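Local coordinates for protein PHOX (Pseudomonas fluorescens, PDB 4A9V) that probably hydrolyses phosphate monoesters as a PhoX-type alkaline phosphatase, a beta-propeller enzyme whose cofactor combines iron and calcium, at residues A[278-288]-A[432-440]; A[297-306]-A[318-329]. All coordinates share one frame; numbering follows the deposited sequence.

Contact 1 (A[278-288]-A[432-440]); sequences AETDDGRAVVY and WRTDRDDHA. With LI (lithium ion), chain C.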
# COMPACT_ATOMS: atom_id res chain seq x y z
N ALA A 278 4.83 -3.16 -14.73
CA ALA A 278 4.51 -3.69 -16.04
C ALA A 278 5.70 -3.39 -16.95
O ALA A 278 6.73 -2.87 -16.50
CB ALA A 278 3.23 -3.04 -16.57
N GLU A 279 5.56 -3.69 -18.23
CA GLU A 279 6.64 -3.52 -19.17
C GLU A 279 6.04 -3.05 -20.48
O GLU A 279 5.01 -3.56 -20.92
CB GLU A 279 7.38 -4.85 -19.35
CG GLU A 279 8.64 -4.80 -20.21
CD GLU A 279 9.43 -6.11 -20.22
OE1 GLU A 279 9.06 -7.08 -19.53
OE2 GLU A 279 10.51 -6.15 -20.85
N THR A 280 6.67 -2.05 -21.11
CA THR A 280 6.25 -1.64 -22.45
C THR A 280 6.56 -2.73 -23.47
O THR A 280 7.37 -3.63 -23.22
CB THR A 280 6.96 -0.35 -22.89
OG1 THR A 280 8.34 -0.64 -23.11
CG2 THR A 280 6.81 0.76 -21.88
N ASP A 281 5.96 -2.63 -24.65
CA ASP A 281 6.25 -3.60 -25.69
C ASP A 281 7.74 -3.57 -26.08
O ASP A 281 8.31 -4.60 -26.41
CB ASP A 281 5.39 -3.34 -26.93
CG ASP A 281 3.95 -3.78 -26.75
OD1 ASP A 281 3.56 -4.23 -25.65
OD2 ASP A 281 3.21 -3.72 -27.75
N ASP A 282 8.36 -2.40 -25.99
CA ASP A 282 9.79 -2.31 -26.29
C ASP A 282 10.70 -2.48 -25.08
O ASP A 282 11.92 -2.41 -25.21
CB ASP A 282 10.12 -1.03 -27.08
CG ASP A 282 10.03 0.25 -26.25
OD1 ASP A 282 9.66 0.21 -25.07
OD2 ASP A 282 10.28 1.33 -26.83
N GLY A 283 10.14 -2.96 -23.98
CA GLY A 283 10.94 -3.57 -22.92
C GLY A 283 11.30 -2.66 -21.75
O GLY A 283 12.11 -3.04 -20.91
N ARG A 284 10.72 -1.47 -21.68
CA ARG A 284 10.98 -0.54 -20.59
C ARG A 284 10.07 -0.81 -19.41
O ARG A 284 8.97 -1.32 -19.57
CB ARG A 284 10.83 0.90 -21.09
CG ARG A 284 11.83 1.22 -22.19
CD ARG A 284 11.64 2.61 -22.78
NE ARG A 284 10.36 2.78 -23.45
CZ ARG A 284 9.63 3.88 -23.29
NH1 ARG A 284 10.03 4.83 -22.45
NH2 ARG A 284 8.49 4.03 -23.94
N ALA A 285 10.54 -0.45 -18.22
CA ALA A 285 9.75 -0.65 -17.01
C ALA A 285 8.65 0.40 -16.90
O ALA A 285 8.85 1.57 -17.21
CB ALA A 285 10.64 -0.60 -15.78
N VAL A 286 7.50 -0.05 -16.41
CA VAL A 286 6.36 0.81 -16.13
C VAL A 286 5.94 0.57 -14.69
O VAL A 286 5.88 -0.57 -14.23
CB VAL A 286 5.19 0.50 -17.09
CG1 VAL A 286 3.97 1.34 -16.78
CG2 VAL A 286 5.63 0.68 -18.54
N VAL A 287 5.69 1.66 -13.97
CA VAL A 287 5.23 1.58 -12.59
C VAL A 287 3.98 2.44 -12.42
O VAL A 287 4.05 3.67 -12.52
CB VAL A 287 6.31 2.05 -11.59
CG1 VAL A 287 5.86 1.76 -10.17
CG2 VAL A 287 7.66 1.40 -11.89
N TYR A 288 2.83 1.81 -12.22
CA TYR A 288 1.58 2.54 -11.94
C TYR A 288 1.45 2.78 -10.44
O TYR A 288 1.75 1.89 -9.64
CB TYR A 288 0.36 1.76 -12.44
CG TYR A 288 0.30 1.56 -13.94
CD1 TYR A 288 -0.14 2.57 -14.77
CD2 TYR A 288 0.59 0.33 -14.50
CE1 TYR A 288 -0.25 2.38 -16.13
CE2 TYR A 288 0.49 0.12 -15.87
CZ TYR A 288 0.04 1.15 -16.68
OH TYR A 288 -0.08 0.97 -18.04
N TRP A 432 -8.47 -0.15 -16.45
CA TRP A 432 -8.15 0.39 -17.77
C TRP A 432 -7.38 -0.58 -18.60
O TRP A 432 -6.68 -1.48 -18.11
CB TRP A 432 -7.46 1.76 -17.73
CG TRP A 432 -6.14 1.81 -17.01
CD1 TRP A 432 -4.86 1.68 -17.54
CD2 TRP A 432 -5.93 2.20 -15.62
NE1 TRP A 432 -3.91 1.93 -16.58
CE2 TRP A 432 -4.49 2.25 -15.40
CE3 TRP A 432 -6.77 2.52 -14.58
CZ2 TRP A 432 -3.94 2.62 -14.18
CZ3 TRP A 432 -6.22 2.86 -13.35
CH2 TRP A 432 -4.84 2.88 -13.14
N ARG A 433 -7.54 -0.42 -19.91
CA ARG A 433 -6.83 -1.19 -20.92
C ARG A 433 -6.02 -0.23 -21.79
O ARG A 433 -6.56 0.62 -22.50
CB ARG A 433 -7.81 -1.96 -21.79
CG ARG A 433 -7.11 -2.81 -22.84
CD ARG A 433 -8.11 -3.62 -23.63
NE ARG A 433 -7.43 -4.47 -24.60
CZ ARG A 433 -8.05 -5.34 -25.38
NH1 ARG A 433 -9.37 -5.49 -25.31
NH2 ARG A 433 -7.34 -6.11 -26.19
N THR A 434 -4.70 -0.31 -21.64
CA THR A 434 -3.80 0.56 -22.35
C THR A 434 -3.90 0.33 -23.86
O THR A 434 -4.07 -0.80 -24.33
CB THR A 434 -2.36 0.35 -21.83
OG1 THR A 434 -1.52 1.44 -22.25
CG2 THR A 434 -1.79 -0.98 -22.27
N ASP A 435 -3.84 1.41 -24.64
CA ASP A 435 -4.04 1.28 -26.08
C ASP A 435 -3.02 0.33 -26.70
O ASP A 435 -1.84 0.32 -26.32
CB ASP A 435 -3.98 2.65 -26.77
CG ASP A 435 -4.41 2.60 -28.22
OD1 ASP A 435 -5.46 1.99 -28.52
OD2 ASP A 435 -3.72 3.20 -29.07
N ARG A 436 -3.51 -0.46 -27.65
CA ARG A 436 -2.71 -1.46 -28.34
C ARG A 436 -2.17 -2.54 -27.40
O ARG A 436 -1.34 -3.36 -27.81
CB ARG A 436 -1.56 -0.80 -29.12
CG ARG A 436 -2.01 0.38 -29.98
CD ARG A 436 -0.85 1.05 -30.70
NE ARG A 436 0.18 1.53 -29.78
CZ ARG A 436 0.20 2.74 -29.22
NH1 ARG A 436 -0.94 3.43 -29.07
NH2 ARG A 436 1.29 3.15 -28.58
N ASP A 437 -2.70 -2.59 -26.18
CA ASP A 437 -2.14 -3.46 -25.14
C ASP A 437 -0.64 -3.22 -24.93
O ASP A 437 0.07 -4.08 -24.40
CB ASP A 437 -2.45 -4.93 -25.41
CG ASP A 437 -3.94 -5.22 -25.41
OD1 ASP A 437 -4.61 -4.84 -24.43
OD2 ASP A 437 -4.45 -5.74 -26.43
N ASP A 438 -0.20 -2.00 -25.23
CA ASP A 438 1.18 -1.58 -24.98
C ASP A 438 1.18 -0.58 -23.83
O ASP A 438 0.55 0.48 -23.92
CB ASP A 438 1.76 -0.92 -26.24
CG ASP A 438 3.23 -0.59 -26.10
OD1 ASP A 438 3.80 -0.74 -25.00
OD2 ASP A 438 3.82 -0.15 -27.11
N HIS A 439 1.86 -0.92 -22.75
CA HIS A 439 1.94 -0.02 -21.60
C HIS A 439 2.72 1.24 -21.87
O HIS A 439 2.66 2.18 -21.07
CB HIS A 439 2.50 -0.75 -20.38
CG HIS A 439 1.55 -1.77 -19.81
ND1 HIS A 439 0.48 -1.43 -19.05
CD2 HIS A 439 1.51 -3.15 -19.97
CE1 HIS A 439 -0.21 -2.55 -18.75
NE2 HIS A 439 0.43 -3.59 -19.31
N ALA A 440 3.35 1.34 -23.03
CA ALA A 440 3.93 2.62 -23.46
C ALA A 440 2.88 3.65 -23.88
O ALA A 440 3.21 4.82 -24.03
CB ALA A 440 4.94 2.41 -24.58
LI LI C . 8.73 -6.94 -21.40
O HOH W 1 3.18 -3.50 -22.93
O HOH W 2 6.87 -6.42 -23.07
O HOH W 3 1.54 -5.81 -25.38
O HOH W 4 0.90 -4.96 -27.54
O HOH W 5 6.63 0.02 -26.66
O HOH W 6 -1.02 2.93 -19.89
O HOH W 7 10.29 -8.63 -22.40
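Tyr288 and His439 meet through a short hydrogen bond, OH to ND1 at 2.7 Å, in which either partner could supply the proton. Each lies at the other's ring edge, and a water shared with Thr434 OG1 also reaches the tyrosine hydroxyl. The polar contacts continue at Asp438, whose OD1 takes the backbone N of Asp281 (2.9 Å, nearly straight) on one face of the carboxylate and the backbone N of Ala440 on the other, the latter closing an Asx turn. The Asp281 N bond brings the two aspartates together, and their carboxylates stack with planes 1° apart, like charges with OD1 to OD1 at 3.6 Å. A water that accepts from His439 N lies within reach of Glu279 O and Asp281 OD1.

Apolar and aromatic packing surrounds the buried rings. Ala278 CB sits over the centre of the His439 ring, 3.8 Å from its centroid, while Thr434 CG2 lies toward the rim of the opposite face. With Tyr288 CG anti to the carbonyl carbon (chi1 -64°), Trp432 brings its edge toward the tyrosine face in an offset edge-to-face pair, planes at 72°; its NE1 is buried without a hydrogen-bonding partner. The result is an aromatic cluster beside a beta-hairpin, whose type I turn runs from Thr280 to Gly283, packed against the loop leaving strand 428-434 in this beta-propeller protein.

Contact 2 (A[297-306]-A[318-329]); sequences FIYKFVSRDK and ILDHGTLYVARF. With EDO (1,2-ethanediol), chain H.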
# COMPACT_ATOMS: atom_id res chain seq x y z
N PHE A 297 -4.50 11.94 -7.24
CA PHE A 297 -4.36 11.45 -8.61
C PHE A 297 -3.75 10.05 -8.72
O PHE A 297 -3.24 9.47 -7.75
CB PHE A 297 -3.52 12.43 -9.42
CG PHE A 297 -3.96 13.87 -9.30
CD1 PHE A 297 -5.29 14.21 -9.51
CD2 PHE A 297 -3.05 14.88 -9.04
CE1 PHE A 297 -5.69 15.53 -9.49
CE2 PHE A 297 -3.46 16.21 -8.96
CZ PHE A 297 -4.78 16.53 -9.17
N ILE A 298 -3.81 9.52 -9.94
CA ILE A 298 -3.14 8.29 -10.34
C ILE A 298 -2.00 8.63 -11.31
O ILE A 298 -2.18 9.41 -12.24
CB ILE A 298 -4.14 7.33 -11.02
CG1 ILE A 298 -5.22 6.90 -10.02
CG2 ILE A 298 -3.43 6.11 -11.60
CD1 ILE A 298 -6.42 6.23 -10.64
N TYR A 299 -0.85 8.01 -11.07
CA TYR A 299 0.40 8.31 -11.76
C TYR A 299 0.96 7.07 -12.47
O TYR A 299 0.59 5.93 -12.17
CB TYR A 299 1.45 8.85 -10.78
CG TYR A 299 1.07 10.15 -10.10
CD1 TYR A 299 0.21 10.15 -9.01
CD2 TYR A 299 1.64 11.35 -10.49
CE1 TYR A 299 -0.11 11.34 -8.36
CE2 TYR A 299 1.35 12.53 -9.82
CZ TYR A 299 0.47 12.52 -8.77
OH TYR A 299 0.21 13.71 -8.13
N LYS A 300 1.91 7.29 -13.36
CA LYS A 300 2.56 6.23 -14.14
C LYS A 300 3.98 6.68 -14.45
O LYS A 300 4.18 7.72 -15.06
CB LYS A 300 1.78 6.00 -15.43
CG LYS A 300 2.40 5.01 -16.41
CD LYS A 300 1.70 5.16 -17.75
CE LYS A 300 2.16 4.15 -18.79
NZ LYS A 300 1.52 4.43 -20.10
N PHE A 301 4.96 5.86 -14.09
CA PHE A 301 6.35 6.11 -14.45
C PHE A 301 6.76 5.13 -15.53
O PHE A 301 6.45 3.94 -15.45
CB PHE A 301 7.25 5.93 -13.23
CG PHE A 301 8.71 6.08 -13.53
CD1 PHE A 301 9.29 7.33 -13.65
CD2 PHE A 301 9.51 4.96 -13.72
CE1 PHE A 301 10.63 7.46 -13.98
CE2 PHE A 301 10.85 5.08 -14.00
CZ PHE A 301 11.42 6.33 -14.13
N VAL A 302 7.47 5.62 -16.54
CA VAL A 302 8.03 4.76 -17.58
C VAL A 302 9.53 5.01 -17.67
O VAL A 302 9.96 6.15 -17.83
CB VAL A 302 7.38 5.04 -18.95
CG1 VAL A 302 7.95 4.08 -19.99
CG2 VAL A 302 5.86 4.93 -18.86
N SER A 303 10.33 3.96 -17.51
CA SER A 303 11.77 4.13 -17.49
C SER A 303 12.31 4.56 -18.84
O SER A 303 11.75 4.27 -19.89
CB SER A 303 12.47 2.85 -17.01
OG SER A 303 12.35 1.79 -17.93
N ARG A 304 13.48 5.19 -18.80
CA ARG A 304 14.24 5.51 -20.00
C ARG A 304 14.79 4.24 -20.64
O ARG A 304 14.70 4.07 -21.86
CB ARG A 304 15.39 6.44 -19.64
CG ARG A 304 16.28 6.85 -20.82
CD ARG A 304 17.56 7.53 -20.34
NE ARG A 304 18.39 6.60 -19.59
CZ ARG A 304 19.44 6.95 -18.85
NH1 ARG A 304 19.75 8.22 -18.68
NH2 ARG A 304 20.13 6.01 -18.22
N ASP A 305 15.38 3.38 -19.82
CA ASP A 305 16.12 2.22 -20.30
C ASP A 305 15.23 0.99 -20.36
O ASP A 305 14.30 0.82 -19.57
CB ASP A 305 17.31 1.96 -19.39
CG ASP A 305 18.20 3.17 -19.23
OD1 ASP A 305 18.44 3.88 -20.23
OD2 ASP A 305 18.68 3.42 -18.10
N LYS A 306 15.58 0.09 -21.27
CA LYS A 306 15.00 -1.24 -21.28
C LYS A 306 15.47 -2.03 -20.07
O LYS A 306 16.63 -1.92 -19.65
CB LYS A 306 15.38 -1.98 -22.57
CG LYS A 306 14.81 -1.34 -23.82
CD LYS A 306 15.28 -2.06 -25.07
CE LYS A 306 14.68 -1.43 -26.32
NZ LYS A 306 14.17 -0.05 -26.08
N ILE A 318 17.80 1.92 -13.11
CA ILE A 318 16.71 1.99 -14.07
C ILE A 318 15.60 2.94 -13.61
O ILE A 318 15.01 3.66 -14.42
CB ILE A 318 16.16 0.59 -14.43
CG1 ILE A 318 15.26 0.66 -15.66
CG2 ILE A 318 15.44 -0.06 -13.25
CD1 ILE A 318 14.80 -0.70 -16.15
N LEU A 319 15.33 2.98 -12.30
CA LEU A 319 14.27 3.83 -11.79
C LEU A 319 14.71 5.27 -11.50
O LEU A 319 13.93 6.05 -10.98
CB LEU A 319 13.65 3.22 -10.53
CG LEU A 319 13.00 1.84 -10.72
CD1 LEU A 319 12.39 1.37 -9.41
CD2 LEU A 319 11.97 1.86 -11.84
N ASP A 320 15.92 5.63 -11.94
CA ASP A 320 16.40 7.00 -11.81
C ASP A 320 16.17 7.86 -13.06
O ASP A 320 16.40 9.07 -13.02
CB ASP A 320 17.89 7.04 -11.46
CG ASP A 320 18.17 6.68 -10.01
OD1 ASP A 320 17.24 6.69 -9.17
OD2 ASP A 320 19.36 6.47 -9.71
N HIS A 321 15.76 7.23 -14.16
CA HIS A 321 15.66 7.93 -15.44
C HIS A 321 14.41 7.49 -16.12
O HIS A 321 14.14 6.29 -16.21
CB HIS A 321 16.87 7.61 -16.32
CG HIS A 321 18.19 7.85 -15.66
ND1 HIS A 321 18.70 9.09 -15.48
CD2 HIS A 321 19.06 6.97 -15.02
CE1 HIS A 321 19.86 9.00 -14.80
NE2 HIS A 321 20.07 7.71 -14.50
N GLY A 322 13.65 8.45 -16.63
CA GLY A 322 12.40 8.16 -17.31
C GLY A 322 11.44 9.32 -17.18
O GLY A 322 11.86 10.47 -17.14
N THR A 323 10.16 9.02 -17.33
CA THR A 323 9.13 10.03 -17.39
C THR A 323 7.99 9.66 -16.45
O THR A 323 7.49 8.53 -16.49
CB THR A 323 8.57 10.18 -18.82
OG1 THR A 323 9.65 10.30 -19.75
CG2 THR A 323 7.68 11.40 -18.92
N LEU A 324 7.57 10.63 -15.64
CA LEU A 324 6.40 10.50 -14.77
C LEU A 324 5.20 11.17 -15.42
O LEU A 324 5.30 12.30 -15.92
CB LEU A 324 6.70 11.13 -13.41
CG LEU A 324 5.61 11.00 -12.34
CD1 LEU A 324 5.42 9.54 -11.93
CD2 LEU A 324 5.96 11.86 -11.15
N TYR A 325 4.09 10.44 -15.46
CA TYR A 325 2.82 10.90 -16.02
C TYR A 325 1.76 10.88 -14.93
O TYR A 325 1.86 10.15 -13.95
CB TYR A 325 2.37 9.97 -17.14
CG TYR A 325 3.33 9.86 -18.30
CD1 TYR A 325 4.36 8.92 -18.30
CD2 TYR A 325 3.14 10.61 -19.44
CE1 TYR A 325 5.20 8.78 -19.38
CE2 TYR A 325 3.98 10.49 -20.53
CZ TYR A 325 5.02 9.59 -20.49
OH TYR A 325 5.88 9.47 -21.56
N VAL A 326 0.67 11.60 -15.19
CA VAL A 326 -0.51 11.58 -14.34
C VAL A 326 -1.76 11.43 -15.21
O VAL A 326 -1.75 11.83 -16.38
CB VAL A 326 -0.57 12.85 -13.46
CG1 VAL A 326 -0.86 14.09 -14.29
CG2 VAL A 326 -1.57 12.67 -12.33
N ALA A 327 -2.80 10.80 -14.67
CA ALA A 327 -3.98 10.45 -15.45
C ALA A 327 -5.03 11.55 -15.50
O ALA A 327 -5.35 12.17 -14.48
CB ALA A 327 -4.60 9.17 -14.91
N ARG A 328 -5.68 11.64 -16.66
CA ARG A 328 -6.97 12.30 -16.79
C ARG A 328 -7.97 11.29 -17.36
O ARG A 328 -7.61 10.46 -18.19
CB ARG A 328 -6.85 13.52 -17.72
CG ARG A 328 -8.10 14.40 -17.74
CD ARG A 328 -8.03 15.50 -18.79
NE ARG A 328 -6.97 16.46 -18.50
CZ ARG A 328 -6.57 17.39 -19.37
NH1 ARG A 328 -7.09 17.42 -20.59
NH2 ARG A 328 -5.61 18.24 -19.04
N PHE A 329 -9.18 11.28 -16.81
CA PHE A 329 -10.24 10.39 -17.26
C PHE A 329 -11.38 11.23 -17.79
O PHE A 329 -11.77 12.21 -17.13
CB PHE A 329 -10.77 9.56 -16.08
CG PHE A 329 -9.74 8.66 -15.46
CD1 PHE A 329 -8.91 9.13 -14.44
CD2 PHE A 329 -9.59 7.34 -15.86
CE1 PHE A 329 -7.93 8.34 -13.89
CE2 PHE A 329 -8.61 6.54 -15.29
CZ PHE A 329 -7.74 7.05 -14.34
C1 EDO H . 13.93 11.45 -14.88
O1 EDO H . 14.65 11.17 -16.10
C2 EDO H . 13.23 12.79 -15.01
O2 EDO H . 12.47 13.10 -13.82
O HOH W 8 -5.62 11.10 -11.83
O HOH W 9 10.24 7.57 -20.28
O HOH W 10 16.03 4.04 -17.04
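Phe301 lies across the backbone of its neighbour strand, its ring reaching alongside residues 321-323. With CG anti to the backbone N (chi1 176°), the ring brings CZ to 3.4 Å from His321 O and CE2 to 4.0 Å from Leu319 CD2. Gly322 lies against it, where a CB would collide with Phe301 CZ and with Val302 O. Were Phe301 replaced by an alanine, the contacts with Leu319 CD2 and the 321-323 backbone would probably be lost, opening a gap there. Farther along the same face, Val326 CG2 rests over the Tyr299 ring, 4.0 Å from its centroid, and also presses on Phe297 CB; Ala375 of helix 371-377 touches all three side chains.

Antiparallel pairing of strands 298-303 and 322-329 carries this packing, with Lys300-Tyr325 and Val302-Thr323 as hydrogen-bonded pairs and Tyr299-Val326 and Phe301-Leu324 as non-hydrogen-bonded ones. They are consecutive strands of an antiparallel sheet, the meander order from which propeller blades are built. On the other face Val302 CG2 meets Tyr325 CE1 at 3.9 Å, and a water bridges Val302 O and Thr323 OG1.

Toward solvent the chemistry changes. Arg304 lays its guanidinium flat on His321, centres 3.9 Å apart and planes at 7°, while Asp320 CB backs the opposite face of the imidazole. Asp305 fixes the guanidinium's rotation side-on, taking NE on OD1 (2.8 Å) and NH2 on OD2. Beside this group a water accepts from Asp305 N within reach of Ile318 O; at the far end of the strands another joins Ile298 N to Ala327 O.

Overall arrangement
Both contacts draw on one antiparallel sheet, and strands 284-290 and 296-303, its neighbours, join them through backbone bonds such as Val287 N to Phe301 O. They nevertheless illustrate two ways of holding a fold together. Contact 2 is mostly buried: strands adjacent in sequence and sheet pair along their backbones, the direct hydrogen bonds between its segments are all main-chain ones, and the Arg304-Asp305-His321 group lies at the exposed end. Contact 1 is partly buried and links pieces far apart in sequence without strand pairing, relying on side-chain bonds, waters and an aromatic cluster. Lys300 ties the two, its NZ reaching from the paired strands of contact 2 to the carbonyl of His439 in contact 1.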